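Local coordinates for protein PelA (Pseudomonas aeruginosa, PDB 5TCB) that probably hydrolyses glycosidic bonds, as the glycoside hydrolase domain of a longer protein that may also act as a deacetylase, at residues 25-30 and 256-261; 33-38 and 51-56; 68-73 and 130-135; 170-175 and 187-192; 193-198 and 233-238. All coordinates share one frame; numbering follows the deposited sequence.

Contact 1 (25-30 and 256-261)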
# COMPACT_ATOMS: atom_id res chain seq x y z
N SER A 25 14.49 -7.43 -0.08
CA SER A 25 14.93 -8.55 0.74
C SER A 25 14.19 -8.60 2.07
O SER A 25 14.07 -9.68 2.67
CB SER A 25 16.44 -8.44 1.02
OG SER A 25 17.21 -8.64 -0.15
N SER A 26 13.72 -7.45 2.53
CA SER A 26 12.98 -7.27 3.76
C SER A 26 12.19 -5.98 3.60
O SER A 26 12.52 -5.15 2.77
CB SER A 26 13.90 -7.18 4.99
OG SER A 26 14.73 -6.04 4.92
N VAL A 27 11.12 -5.84 4.39
CA VAL A 27 10.25 -4.68 4.24
C VAL A 27 9.65 -4.35 5.60
O VAL A 27 9.33 -5.24 6.40
CB VAL A 27 9.17 -4.92 3.16
CG1 VAL A 27 8.22 -6.07 3.54
CG2 VAL A 27 8.42 -3.67 2.87
N ALA A 28 9.52 -3.05 5.85
CA ALA A 28 8.77 -2.52 6.99
C ALA A 28 7.81 -1.44 6.53
O ALA A 28 8.04 -0.75 5.52
CB ALA A 28 9.72 -1.98 8.08
N PHE A 29 6.72 -1.28 7.29
CA PHE A 29 5.73 -0.23 7.10
C PHE A 29 5.57 0.51 8.41
O PHE A 29 5.40 -0.13 9.46
CB PHE A 29 4.35 -0.81 6.72
CG PHE A 29 4.26 -1.41 5.33
CD1 PHE A 29 4.85 -2.63 5.05
CD2 PHE A 29 3.56 -0.75 4.32
CE1 PHE A 29 4.77 -3.20 3.79
CE2 PHE A 29 3.46 -1.31 3.05
CZ PHE A 29 4.08 -2.53 2.79
N TRP A 30 5.60 1.85 8.36
CA TRP A 30 5.45 2.67 9.56
C TRP A 30 4.64 3.89 9.17
O TRP A 30 5.11 4.72 8.40
CB TRP A 30 6.81 3.08 10.14
CG TRP A 30 6.65 3.83 11.43
CD1 TRP A 30 6.29 5.15 11.57
CD2 TRP A 30 6.80 3.31 12.76
NE1 TRP A 30 6.22 5.48 12.89
CE2 TRP A 30 6.53 4.38 13.65
CE3 TRP A 30 7.15 2.07 13.29
CZ2 TRP A 30 6.57 4.22 15.02
CZ3 TRP A 30 7.22 1.92 14.65
CH2 TRP A 30 6.93 2.99 15.52
N GLY A 256 7.61 -18.09 -0.33
CA GLY A 256 7.99 -17.23 -1.43
C GLY A 256 7.64 -15.77 -1.25
O GLY A 256 7.86 -14.98 -2.18
N TYR A 257 7.12 -15.39 -0.09
CA TYR A 257 6.75 -14.01 0.19
C TYR A 257 7.87 -13.26 0.90
O TYR A 257 8.71 -13.84 1.59
CB TYR A 257 5.49 -13.95 1.07
CG TYR A 257 4.29 -14.61 0.46
CD1 TYR A 257 3.88 -15.84 0.90
CD2 TYR A 257 3.58 -14.01 -0.57
CE1 TYR A 257 2.79 -16.46 0.37
CE2 TYR A 257 2.48 -14.63 -1.13
CZ TYR A 257 2.10 -15.86 -0.65
OH TYR A 257 1.01 -16.51 -1.18
N VAL A 258 7.88 -11.94 0.74
CA VAL A 258 8.71 -11.08 1.59
C VAL A 258 7.77 -10.49 2.64
O VAL A 258 6.90 -9.67 2.28
CB VAL A 258 9.39 -9.97 0.78
CG1 VAL A 258 10.31 -9.14 1.69
CG2 VAL A 258 10.21 -10.59 -0.34
N PRO A 259 7.85 -10.90 3.90
CA PRO A 259 6.80 -10.54 4.86
C PRO A 259 7.10 -9.34 5.73
O PRO A 259 8.26 -9.01 5.98
CB PRO A 259 6.72 -11.79 5.73
CG PRO A 259 8.15 -12.23 5.81
CD PRO A 259 8.75 -11.94 4.45
N PHE A 260 6.04 -8.71 6.23
CA PHE A 260 6.10 -7.84 7.38
C PHE A 260 4.91 -8.17 8.25
O PHE A 260 3.78 -8.13 7.77
CB PHE A 260 6.07 -6.37 6.99
CG PHE A 260 6.29 -5.40 8.14
CD1 PHE A 260 7.46 -5.43 8.88
CD2 PHE A 260 5.34 -4.42 8.43
CE1 PHE A 260 7.69 -4.53 9.92
CE2 PHE A 260 5.56 -3.52 9.46
CZ PHE A 260 6.73 -3.55 10.20
N VAL A 261 5.18 -8.53 9.49
CA VAL A 261 4.13 -8.96 10.41
C VAL A 261 4.05 -7.91 11.51
O VAL A 261 4.99 -7.75 12.30
CB VAL A 261 4.42 -10.35 10.98
CG1 VAL A 261 3.22 -10.83 11.79
CG2 VAL A 261 4.78 -11.33 9.83
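With chi1 at -174°, F260 turns its CG away from its own backbone N and lays its ring against strand 27-30. V27 has chi1 near 63°, which turns CG1 toward V258 and F260. The F260 ring rests flat on the chain at A28 and F29. A28 CA stands over the ring centre in a CH-pi contact, 3.7 Å from the centroid of F260. F29 N lies over the same face but nearer the rim, 3.3 Å from F260 CE2. A28 CB touches F260 CE1 at 3.7 Å. The two phenylalanine rings meet differently. F260 CD2 comes to the edge of the F29 ring, 3.9 Å from F29 CD1.

V27 CG1 packs against F260 CB and V258 CG1, both at 4.1 Å. V258 CG1 in turn covers S26 CA at 3.9 Å. V27 O is buried here with no hydrogen-bond partner; F260 CD1 is 3.1 Å from it. The two strands exchange no backbone hydrogen bonds, and their axes stay 6.4 Å apart. S272 OG helps to span the gap, since it bonds to both V27 N and P259 O. The strands run roughly parallel, at 35°. They are the first and last of the eight, and this mostly apolar seam is where the eight-stranded β/α (TIM-like) barrel of the GH114 domain closes.

Contact 2 (33-38 and 51-56)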
# COMPACT_ATOMS: atom_id res chain seq x y z
N GLU A 33 3.47 8.75 13.76
CA GLU A 33 4.45 9.77 14.12
C GLU A 33 5.74 9.13 14.62
O GLU A 33 5.79 7.95 14.99
CB GLU A 33 3.91 10.69 15.22
CG GLU A 33 2.63 11.41 14.86
CD GLU A 33 2.09 12.21 16.03
OE1 GLU A 33 2.52 11.93 17.17
OE2 GLU A 33 1.26 13.11 15.80
N ARG A 34 6.80 9.94 14.61
CA ARG A 34 8.09 9.60 15.21
C ARG A 34 8.60 8.23 14.77
O ARG A 34 8.83 7.35 15.61
CB ARG A 34 8.00 9.69 16.73
CG ARG A 34 7.64 11.09 17.22
CD ARG A 34 7.55 11.18 18.74
NE ARG A 34 6.47 10.35 19.27
CZ ARG A 34 5.17 10.66 19.19
NH1 ARG A 34 4.78 11.77 18.58
NH2 ARG A 34 4.27 9.84 19.70
N PRO A 35 8.82 8.02 13.48
CA PRO A 35 9.36 6.74 13.02
C PRO A 35 10.75 6.51 13.60
O PRO A 35 11.58 7.44 13.65
CB PRO A 35 9.41 6.88 11.49
CG PRO A 35 9.34 8.37 11.24
CD PRO A 35 8.49 8.92 12.35
N PRO A 36 11.03 5.31 14.11
CA PRO A 36 12.36 5.05 14.66
C PRO A 36 13.33 4.79 13.52
O PRO A 36 13.46 3.66 13.04
CB PRO A 36 12.14 3.83 15.57
CG PRO A 36 10.98 3.14 14.97
CD PRO A 36 10.09 4.21 14.42
N LEU A 37 13.99 5.86 13.06
CA LEU A 37 14.69 5.83 11.78
C LEU A 37 15.88 4.87 11.81
O LEU A 37 16.12 4.16 10.83
CB LEU A 37 15.16 7.23 11.40
CG LEU A 37 14.05 8.25 11.12
CD1 LEU A 37 14.63 9.64 10.97
CD2 LEU A 37 13.24 7.85 9.89
N ALA A 38 16.66 4.87 12.88
CA ALA A 38 17.81 3.97 12.94
C ALA A 38 17.36 2.52 12.77
O ALA A 38 17.96 1.75 12.00
CB ALA A 38 18.55 4.17 14.26
N ALA A 51 4.01 12.51 5.90
CA ALA A 51 3.66 13.64 6.75
C ALA A 51 4.46 13.67 8.04
O ALA A 51 4.56 14.73 8.67
CB ALA A 51 2.16 13.60 7.06
N HIS A 52 5.06 12.56 8.43
CA HIS A 52 5.78 12.45 9.70
C HIS A 52 7.29 12.47 9.54
O HIS A 52 8.01 12.24 10.52
CB HIS A 52 5.33 11.19 10.42
CG HIS A 52 3.88 11.19 10.70
ND1 HIS A 52 3.26 12.24 11.34
CD2 HIS A 52 2.90 10.30 10.40
CE1 HIS A 52 1.96 12.00 11.41
NE2 HIS A 52 1.72 10.83 10.86
N LEU A 53 7.78 12.70 8.32
CA LEU A 53 9.21 12.75 8.07
C LEU A 53 9.57 14.06 7.40
O LEU A 53 8.74 14.69 6.75
CB LEU A 53 9.70 11.65 7.13
CG LEU A 53 9.86 10.25 7.66
CD1 LEU A 53 8.50 9.58 7.66
CD2 LEU A 53 10.86 9.56 6.79
N LYS A 54 10.82 14.45 7.55
CA LYS A 54 11.38 15.55 6.81
C LYS A 54 12.35 15.02 5.77
O LYS A 54 12.81 13.88 5.86
CB LYS A 54 12.09 16.52 7.75
CG LYS A 54 11.18 17.21 8.76
CD LYS A 54 10.07 17.97 8.04
CE LYS A 54 9.13 18.67 9.00
NZ LYS A 54 7.97 19.21 8.23
N PRO A 55 12.70 15.83 4.77
CA PRO A 55 13.63 15.33 3.75
C PRO A 55 14.95 14.82 4.31
O PRO A 55 15.51 13.87 3.75
CB PRO A 55 13.83 16.55 2.84
CG PRO A 55 12.52 17.29 2.95
CD PRO A 55 12.11 17.13 4.39
N ALA A 56 15.47 15.40 5.40
CA ALA A 56 16.71 14.89 5.97
C ALA A 56 16.54 13.46 6.48
O ALA A 56 17.49 12.67 6.46
CB ALA A 56 17.18 15.78 7.12
O HOH W 1 7.10 12.55 13.19
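P35 and L53 bring together two β-to-α connections of the eight-stranded β/α (TIM-like) barrel. Segment 33-38 leads from strand 27-30 into helix 37-40. Segment 51-56 follows strand 45-48 and leads into helix 55-63. The firm part is mostly apolar. P35 CG meets L53 CD1 at 3.9 Å, and P35 CD lies 3.8 Å from H52 O. L53 is buried, with V58 and Y129 also against its side chain. W30 of strand 27-30 also packs on P35. L37 adds less, with its CD2 4.3 Å from L53 CD2.

The other end is open to solvent. There E33 lies over one face of the H52 ring. Its CG is 3.6 Å from H52 CE1 and makes a CH-pi contact, 30° off the ring normal. E33 has CG beside its backbone N (chi1 -58°), and its chain then runs out extended. Its carboxylate therefore passes beyond the imidazole and bonds instead to R34. R34 NH1 reaches E33 OE1 at 2.7 Å in a bent salt bridge, tilted out of both the carboxylate and the guanidinium plane. Between the apolar and the charged part sits one water. It accepts from R34 N at 3.0 Å and donates to H52 O at 2.8 Å.

Contact 3 (68-73 and 130-135)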
# COMPACT_ATOMS: atom_id res chain seq x y z
N PRO A 68 13.35 4.16 0.67
CA PRO A 68 12.13 4.68 1.31
C PRO A 68 11.03 4.97 0.31
O PRO A 68 11.25 5.59 -0.74
CB PRO A 68 12.63 5.96 1.99
CG PRO A 68 13.69 6.47 1.07
CD PRO A 68 14.38 5.20 0.55
N PHE A 69 9.84 4.51 0.67
CA PHE A 69 8.60 4.70 -0.09
C PHE A 69 7.63 5.55 0.70
O PHE A 69 7.51 5.39 1.92
CB PHE A 69 7.91 3.36 -0.37
CG PHE A 69 8.64 2.46 -1.31
CD1 PHE A 69 9.77 1.79 -0.90
CD2 PHE A 69 8.19 2.26 -2.62
CE1 PHE A 69 10.45 0.95 -1.78
CE2 PHE A 69 8.83 1.44 -3.48
CZ PHE A 69 9.98 0.77 -3.07
N ALA A 70 6.92 6.44 0.01
CA ALA A 70 5.86 7.24 0.63
C ALA A 70 4.49 6.64 0.34
O ALA A 70 4.19 6.26 -0.81
CB ALA A 70 5.91 8.68 0.13
N TYR A 71 3.68 6.54 1.39
CA TYR A 71 2.28 6.13 1.26
C TYR A 71 1.50 7.09 0.38
O TYR A 71 1.55 8.30 0.55
CB TYR A 71 1.65 6.04 2.65
CG TYR A 71 0.21 5.62 2.64
CD1 TYR A 71 -0.79 6.57 2.59
CD2 TYR A 71 -0.14 4.30 2.65
CE1 TYR A 71 -2.13 6.20 2.56
CE2 TYR A 71 -1.49 3.92 2.64
CZ TYR A 71 -2.45 4.88 2.59
OH TYR A 71 -3.80 4.55 2.55
N LEU A 72 0.71 6.52 -0.53
CA LEU A 72 -0.21 7.34 -1.33
C LEU A 72 -1.47 6.54 -1.59
O LEU A 72 -1.45 5.54 -2.33
CB LEU A 72 0.42 7.76 -2.65
CG LEU A 72 -0.42 8.70 -3.52
CD1 LEU A 72 -0.65 10.04 -2.84
CD2 LEU A 72 0.19 8.93 -4.87
N SER A 73 -2.60 7.03 -1.07
CA SER A 73 -3.90 6.40 -1.30
C SER A 73 -4.49 6.92 -2.61
O SER A 73 -4.75 8.12 -2.77
CB SER A 73 -4.81 6.66 -0.10
OG SER A 73 -6.14 6.20 -0.38
N ALA A 130 12.21 7.18 -2.88
CA ALA A 130 12.57 6.31 -3.98
C ALA A 130 11.37 5.67 -4.66
O ALA A 130 11.53 5.04 -5.71
CB ALA A 130 13.50 5.22 -3.48
N GLY A 131 10.20 5.79 -4.06
CA GLY A 131 9.02 5.16 -4.62
C GLY A 131 7.79 5.55 -3.83
O GLY A 131 7.86 6.28 -2.83
N LEU A 132 6.66 5.01 -4.31
CA LEU A 132 5.36 5.22 -3.71
C LEU A 132 4.72 3.87 -3.42
O LEU A 132 4.83 2.95 -4.22
CB LEU A 132 4.43 5.96 -4.64
CG LEU A 132 4.90 7.32 -5.15
CD1 LEU A 132 3.96 7.87 -6.24
CD2 LEU A 132 5.03 8.30 -4.03
N PHE A 133 4.08 3.78 -2.26
CA PHE A 133 3.23 2.64 -1.93
C PHE A 133 1.81 3.05 -2.27
O PHE A 133 1.25 3.95 -1.63
CB PHE A 133 3.36 2.21 -0.48
CG PHE A 133 2.51 1.00 -0.15
CD1 PHE A 133 2.86 -0.24 -0.62
CD2 PHE A 133 1.37 1.12 0.61
CE1 PHE A 133 2.10 -1.35 -0.34
CE2 PHE A 133 0.58 -0.01 0.88
CZ PHE A 133 0.98 -1.23 0.41
N LEU A 134 1.25 2.42 -3.28
CA LEU A 134 -0.05 2.82 -3.83
C LEU A 134 -1.17 1.99 -3.21
O LEU A 134 -1.31 0.79 -3.50
CB LEU A 134 -0.04 2.70 -5.35
CG LEU A 134 1.08 3.48 -6.05
CD1 LEU A 134 0.96 3.27 -7.56
CD2 LEU A 134 1.01 4.96 -5.71
N ASP A 135 -1.97 2.63 -2.37
CA ASP A 135 -3.05 1.98 -1.66
C ASP A 135 -4.39 2.25 -2.34
O ASP A 135 -4.51 3.05 -3.28
CB ASP A 135 -3.06 2.48 -0.21
CG ASP A 135 -3.80 1.58 0.76
OD1 ASP A 135 -4.09 0.40 0.45
OD2 ASP A 135 -4.10 2.07 1.87
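Y71 and D135 meet near the C-terminal ends of two neighbouring parallel strands. Y71 CG is turned from the backbone N (chi1 -180°), which sends the ring along the strand toward D135. Y71 OH donates to D135 OD2 at 2.6 Å, on the anti lone pair of that oxygen. The ring and carboxylate planes are 70° apart.

F133 lies on the same side of the sheet, and its CD2 touches Y71 CD2 at 4.1 Å. Further back, F69 has chi1 -68° and brings its ring alongside the chain at G131. F69 CD2 comes within 3.5 Å of G131 C, where G131, having no side chain, leaves room for the ring.

The opposite side is aliphatic. L72 lies alongside both L132 and L134, all pointing the same way; L72 CD2 is 4.1 Å from L132 CD1. Backbone bonds such as F133 N to A70 O (2.9 Å) set the register of the two strands. The leucines and A70 face helices 111-126 and 145-165. F69, Y71 and F133 face into the barrel, where they meet W45, Y31, F29 and F172. Strands 45-48 and 170-174 flank the pair.

Contact 4 (170-175 and 187-192)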
# COMPACT_ATOMS: atom_id res chain seq x y z
N LYS A 170 9.79 4.12 -7.88
CA LYS A 170 9.31 2.74 -7.92
C LYS A 170 7.90 2.69 -7.40
O LYS A 170 7.59 3.31 -6.38
CB LYS A 170 10.20 1.83 -7.07
CG LYS A 170 11.59 1.65 -7.59
CD LYS A 170 12.37 0.68 -6.73
CE LYS A 170 13.77 0.48 -7.25
NZ LYS A 170 13.77 -0.43 -8.40
N LEU A 171 7.02 1.97 -8.09
CA LEU A 171 5.62 1.85 -7.70
C LEU A 171 5.38 0.49 -7.05
O LEU A 171 5.51 -0.56 -7.69
CB LEU A 171 4.69 2.09 -8.89
CG LEU A 171 4.88 3.43 -9.62
CD1 LEU A 171 3.86 3.57 -10.72
CD2 LEU A 171 4.82 4.63 -8.66
N PHE A 172 5.04 0.52 -5.77
CA PHE A 172 4.84 -0.64 -4.93
C PHE A 172 3.33 -0.70 -4.73
O PHE A 172 2.75 0.11 -4.00
CB PHE A 172 5.65 -0.45 -3.64
CG PHE A 172 5.59 -1.56 -2.64
CD1 PHE A 172 4.99 -2.77 -2.88
CD2 PHE A 172 6.21 -1.35 -1.42
CE1 PHE A 172 4.97 -3.75 -1.88
CE2 PHE A 172 6.21 -2.31 -0.42
CZ PHE A 172 5.59 -3.52 -0.65
N PHE A 173 2.68 -1.61 -5.46
CA PHE A 173 1.22 -1.67 -5.46
C PHE A 173 0.73 -2.43 -4.23
O PHE A 173 1.28 -3.48 -3.88
CB PHE A 173 0.70 -2.44 -6.68
CG PHE A 173 0.67 -1.69 -7.98
CD1 PHE A 173 1.54 -0.66 -8.27
CD2 PHE A 173 -0.24 -2.08 -8.96
CE1 PHE A 173 1.49 -0.03 -9.51
CE2 PHE A 173 -0.27 -1.47 -10.18
CZ PHE A 173 0.59 -0.45 -10.46
N ASN A 174 -0.34 -1.94 -3.61
CA ASN A 174 -1.17 -2.76 -2.70
C ASN A 174 -2.24 -3.43 -3.55
O ASN A 174 -3.20 -2.79 -3.99
CB ASN A 174 -1.78 -1.93 -1.58
CG ASN A 174 -2.33 -2.81 -0.46
OD1 ASN A 174 -2.18 -4.04 -0.51
ND2 ASN A 174 -2.95 -2.21 0.55
N ARG A 175 -2.06 -4.73 -3.82
CA ARG A 175 -2.98 -5.47 -4.71
C ARG A 175 -3.00 -4.75 -6.06
O ARG A 175 -1.95 -4.48 -6.64
CB ARG A 175 -4.33 -5.66 -4.07
CG ARG A 175 -4.34 -6.47 -2.82
CD ARG A 175 -5.73 -6.63 -2.30
NE ARG A 175 -5.79 -7.44 -1.09
CZ ARG A 175 -6.72 -8.35 -0.85
NH1 ARG A 175 -7.71 -8.57 -1.72
NH2 ARG A 175 -6.68 -9.02 0.29
N ALA A 187 4.67 -1.98 -12.00
CA ALA A 187 4.84 -2.26 -10.58
C ALA A 187 6.17 -2.94 -10.30
O ALA A 187 6.59 -3.84 -11.03
CB ALA A 187 3.71 -3.14 -10.06
N SER A 188 6.82 -2.50 -9.22
CA SER A 188 8.06 -3.12 -8.78
C SER A 188 7.84 -4.27 -7.81
O SER A 188 8.71 -5.13 -7.67
CB SER A 188 8.95 -2.06 -8.13
OG SER A 188 9.52 -1.20 -9.10
N ALA A 189 6.70 -4.28 -7.12
CA ALA A 189 6.29 -5.34 -6.21
C ALA A 189 4.81 -5.14 -5.95
O ALA A 189 4.26 -4.07 -6.21
CB ALA A 189 7.09 -5.28 -4.90
N VAL A 190 4.17 -6.19 -5.45
CA VAL A 190 2.77 -6.16 -5.07
C VAL A 190 2.65 -6.69 -3.66
O VAL A 190 3.17 -7.78 -3.36
CB VAL A 190 1.91 -6.99 -6.04
CG1 VAL A 190 0.46 -7.01 -5.61
CG2 VAL A 190 2.08 -6.47 -7.46
N ALA A 191 1.99 -5.93 -2.79
CA ALA A 191 1.68 -6.35 -1.44
C ALA A 191 0.27 -6.92 -1.35
O ALA A 191 -0.62 -6.59 -2.14
CB ALA A 191 1.82 -5.20 -0.44
N VAL A 192 0.07 -7.73 -0.33
CA VAL A 192 -1.22 -8.32 -0.03
C VAL A 192 -1.44 -8.37 1.47
O VAL A 192 -0.67 -9.00 2.20
CB VAL A 192 -1.38 -9.73 -0.62
CG1 VAL A 192 -2.77 -10.31 -0.25
CG2 VAL A 192 -1.19 -9.71 -2.11
O HOH W 2 7.87 0.59 -10.53
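F173 and A187 meet face-on across these neighbouring strands. A187 CB sits over the centre of the F173 ring, 3.8 Å from its centroid and 13° off the normal, a CH-pi contact. On the other side of the sheet, F172 brings its edge to A189 O and V190 C. F172 CD1 touches A189 CB at 3.8 Å, and F172 CE1 also touches A191 CB at 3.8 Å. Two small alanines leave room for that ring, which also meets W45 edge-to-face in the barrel interior.

Parallel backbone bonds hold the two strands in register. F173 N donates to A189 O, and A191 N donates to F173 O at 2.8 Å. The chain turns a corner at S188. There S188 N bonds to L171 O, while A189 N is left buried without a partner. A water joins L171 N to S188 OG, with 2.8 Å between the water and S188 OG. R175 O is likewise buried without a partner, next to V190 CG1.

At the far end R175 N bonds to A191 O, in the carbonyl plane, and R175 NH2 goes to E193 O. N174 has CG on the far side from its backbone N (chi1 -165°), which carries the amide toward A191 O. N174 ND2 donates to D135 OD1 and E193 OE2, and this fixes the amide orientation. It links the carboxylate of D135, on strand 131-135, to that of E193, just past strand 187-192. N174 OD1 and A191 O, 3.4 Å apart, are both acceptors. Their closeness is probably mildly unfavourable, a price offset by the two bonds of ND2.

Contact 5 (193-198 and 233-238)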
# COMPACT_ATOMS: atom_id res chain seq x y z
N GLU A 193 -2.49 -7.70 1.93
CA GLU A 193 -3.04 -7.90 3.26
C GLU A 193 -4.21 -8.87 3.11
O GLU A 193 -5.24 -8.46 2.53
CB GLU A 193 -3.56 -6.60 3.87
CG GLU A 193 -2.62 -5.42 3.85
CD GLU A 193 -3.39 -4.14 4.13
OE1 GLU A 193 -3.59 -3.80 5.32
OE2 GLU A 193 -3.83 -3.49 3.17
N SER A 194 -4.15 -10.12 3.56
CA SER A 194 -3.07 -10.76 4.30
C SER A 194 -3.02 -12.20 3.81
O SER A 194 -3.93 -12.66 3.10
CB SER A 194 -3.33 -10.71 5.81
OG SER A 194 -3.27 -9.39 6.31
N ILE A 195 -2.01 -12.96 4.23
CA ILE A 195 -1.84 -14.32 3.73
C ILE A 195 -2.34 -15.32 4.77
O ILE A 195 -3.25 -16.11 4.48
CB ILE A 195 -0.37 -14.59 3.33
CG1 ILE A 195 0.07 -13.66 2.18
CG2 ILE A 195 -0.15 -16.06 2.92
CD1 ILE A 195 -0.80 -13.71 0.92
N HIS A 196 -1.78 -15.31 5.97
CA HIS A 196 -2.22 -16.23 7.01
C HIS A 196 -2.87 -15.54 8.19
O HIS A 196 -3.94 -15.97 8.67
CB HIS A 196 -1.03 -17.06 7.53
CG HIS A 196 -0.43 -17.97 6.50
ND1 HIS A 196 -1.16 -18.96 5.87
CD2 HIS A 196 0.83 -18.04 6.01
CE1 HIS A 196 -0.37 -19.60 5.02
NE2 HIS A 196 0.84 -19.06 5.09
N ALA A 197 -2.23 -14.49 8.70
CA ALA A 197 -2.69 -13.77 9.88
C ALA A 197 -3.14 -12.39 9.44
O ALA A 197 -2.35 -11.59 8.92
CB ALA A 197 -1.59 -13.70 10.94
N GLY A 198 -4.43 -12.10 9.63
CA GLY A 198 -4.99 -10.86 9.15
C GLY A 198 -5.65 -10.05 10.24
O GLY A 198 -5.67 -10.42 11.43
N ALA A 233 3.90 -9.94 1.71
CA ALA A 233 2.80 -10.31 2.58
C ALA A 233 2.77 -9.36 3.77
O ALA A 233 3.75 -9.28 4.51
CB ALA A 233 2.96 -11.76 3.07
N ILE A 234 1.66 -8.66 3.95
CA ILE A 234 1.44 -7.82 5.13
C ILE A 234 0.45 -8.55 6.01
O ILE A 234 -0.76 -8.50 5.78
CB ILE A 234 0.93 -6.42 4.78
CG1 ILE A 234 1.83 -5.72 3.78
CG2 ILE A 234 0.87 -5.58 6.07
CD1 ILE A 234 1.19 -4.42 3.20
N ASP A 235 0.97 -9.24 7.02
CA ASP A 235 0.17 -9.97 7.99
C ASP A 235 0.20 -9.25 9.33
O ASP A 235 1.05 -8.41 9.61
CB ASP A 235 0.68 -11.41 8.13
CG ASP A 235 0.18 -12.32 7.00
OD1 ASP A 235 -0.04 -11.81 5.87
OD2 ASP A 235 0.00 -13.53 7.26
N TYR A 236 -0.76 -9.61 10.18
CA TYR A 236 -1.03 -8.86 11.40
C TYR A 236 -1.07 -9.78 12.60
O TYR A 236 -1.88 -10.71 12.65
CB TYR A 236 -2.36 -8.09 11.26
CG TYR A 236 -2.28 -7.01 10.22
CD1 TYR A 236 -2.93 -7.15 9.01
CD2 TYR A 236 -1.56 -5.86 10.46
CE1 TYR A 236 -2.85 -6.14 8.04
CE2 TYR A 236 -1.45 -4.85 9.49
CZ TYR A 236 -2.11 -5.00 8.31
OH TYR A 236 -2.03 -3.98 7.38
N LEU A 237 -0.18 -9.52 13.57
CA LEU A 237 -0.18 -10.17 14.89
C LEU A 237 0.14 -9.10 15.92
O LEU A 237 0.95 -8.20 15.64
CB LEU A 237 0.82 -11.32 15.01
CG LEU A 237 0.45 -12.60 14.27
CD1 LEU A 237 1.61 -13.58 14.31
CD2 LEU A 237 -0.80 -13.25 14.87
N PRO A 238 -0.44 -9.17 17.11
CA PRO A 238 -0.23 -8.12 18.10
C PRO A 238 1.14 -8.21 18.74
O PRO A 238 1.83 -9.24 18.62
CB PRO A 238 -1.34 -8.40 19.13
CG PRO A 238 -1.53 -9.88 19.06
CD PRO A 238 -1.40 -10.19 17.58
O HOH W 3 -3.89 -12.50 12.80
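D235 fits its carboxylate over the tight bend at I195, H196 and A197 and takes three backbone N-H groups. D235 OD1 accepts from I195 N at 2.8 Å, on its syn side. D235 OD2 accepts from two donors. H196 N comes on the syn side, and A197 N comes from above the carboxylate plane, also at 2.8 Å. With CG beside its own backbone N (chi1 -80°), D235 reaches into the bend, and the three bonds fix its rotation. The bonds also hold the chain where it leaves the barrel strand, just after the cis peptide between E193 and S194. S194 OG donates to I234 O at 2.7 Å, in the carbonyl plane.

Y236 works on the other side of its strand. Its hydroxyl donates to E193 OE1 at 2.6 Å, with that oxygen in the plane of the ring. The carboxylate is turned 62° from the ring. E193 CG lies beside I234 CB at 3.8 Å. Y236 N bonds to A197 O, and a water bridges G198 O and Y236 O.

I195 CG1 packs on A233 CB at 3.6 Å. Strand 231-236 lies between strands 187-192 and 258-262 of the barrel. Helix 242-254 covers I195, H196 and A197, with L221 and R214 of helix 211-226 beside I195 and H196. A197 and G198 begin the small hairpin of strands 197-200 and 205-208.

Overall arrangement
Four contacts belong to the eight-stranded barrel and are largely buried. Contact 2 lies at the surface, on two β-to-α connections, and touches only contact 1. Contacts 3 and 4 join adjacent parallel strands by backbone bonds. Contact 1 joins the first and last strands by apolar side chains instead. Contact 5 links strand 231-236 to a bend, mainly through carboxylate and hydroxyl bonds. Contact 2 differs again, with a salt bridge and a water beside its apolar part. Strand 131-135 next to 170-174 joins contacts 3 and 4, and strand 187-192 next to 231-236 joins contacts 4 and 5. The interior rings of F29, F133 and F172 tie contacts 1, 3 and 4 together.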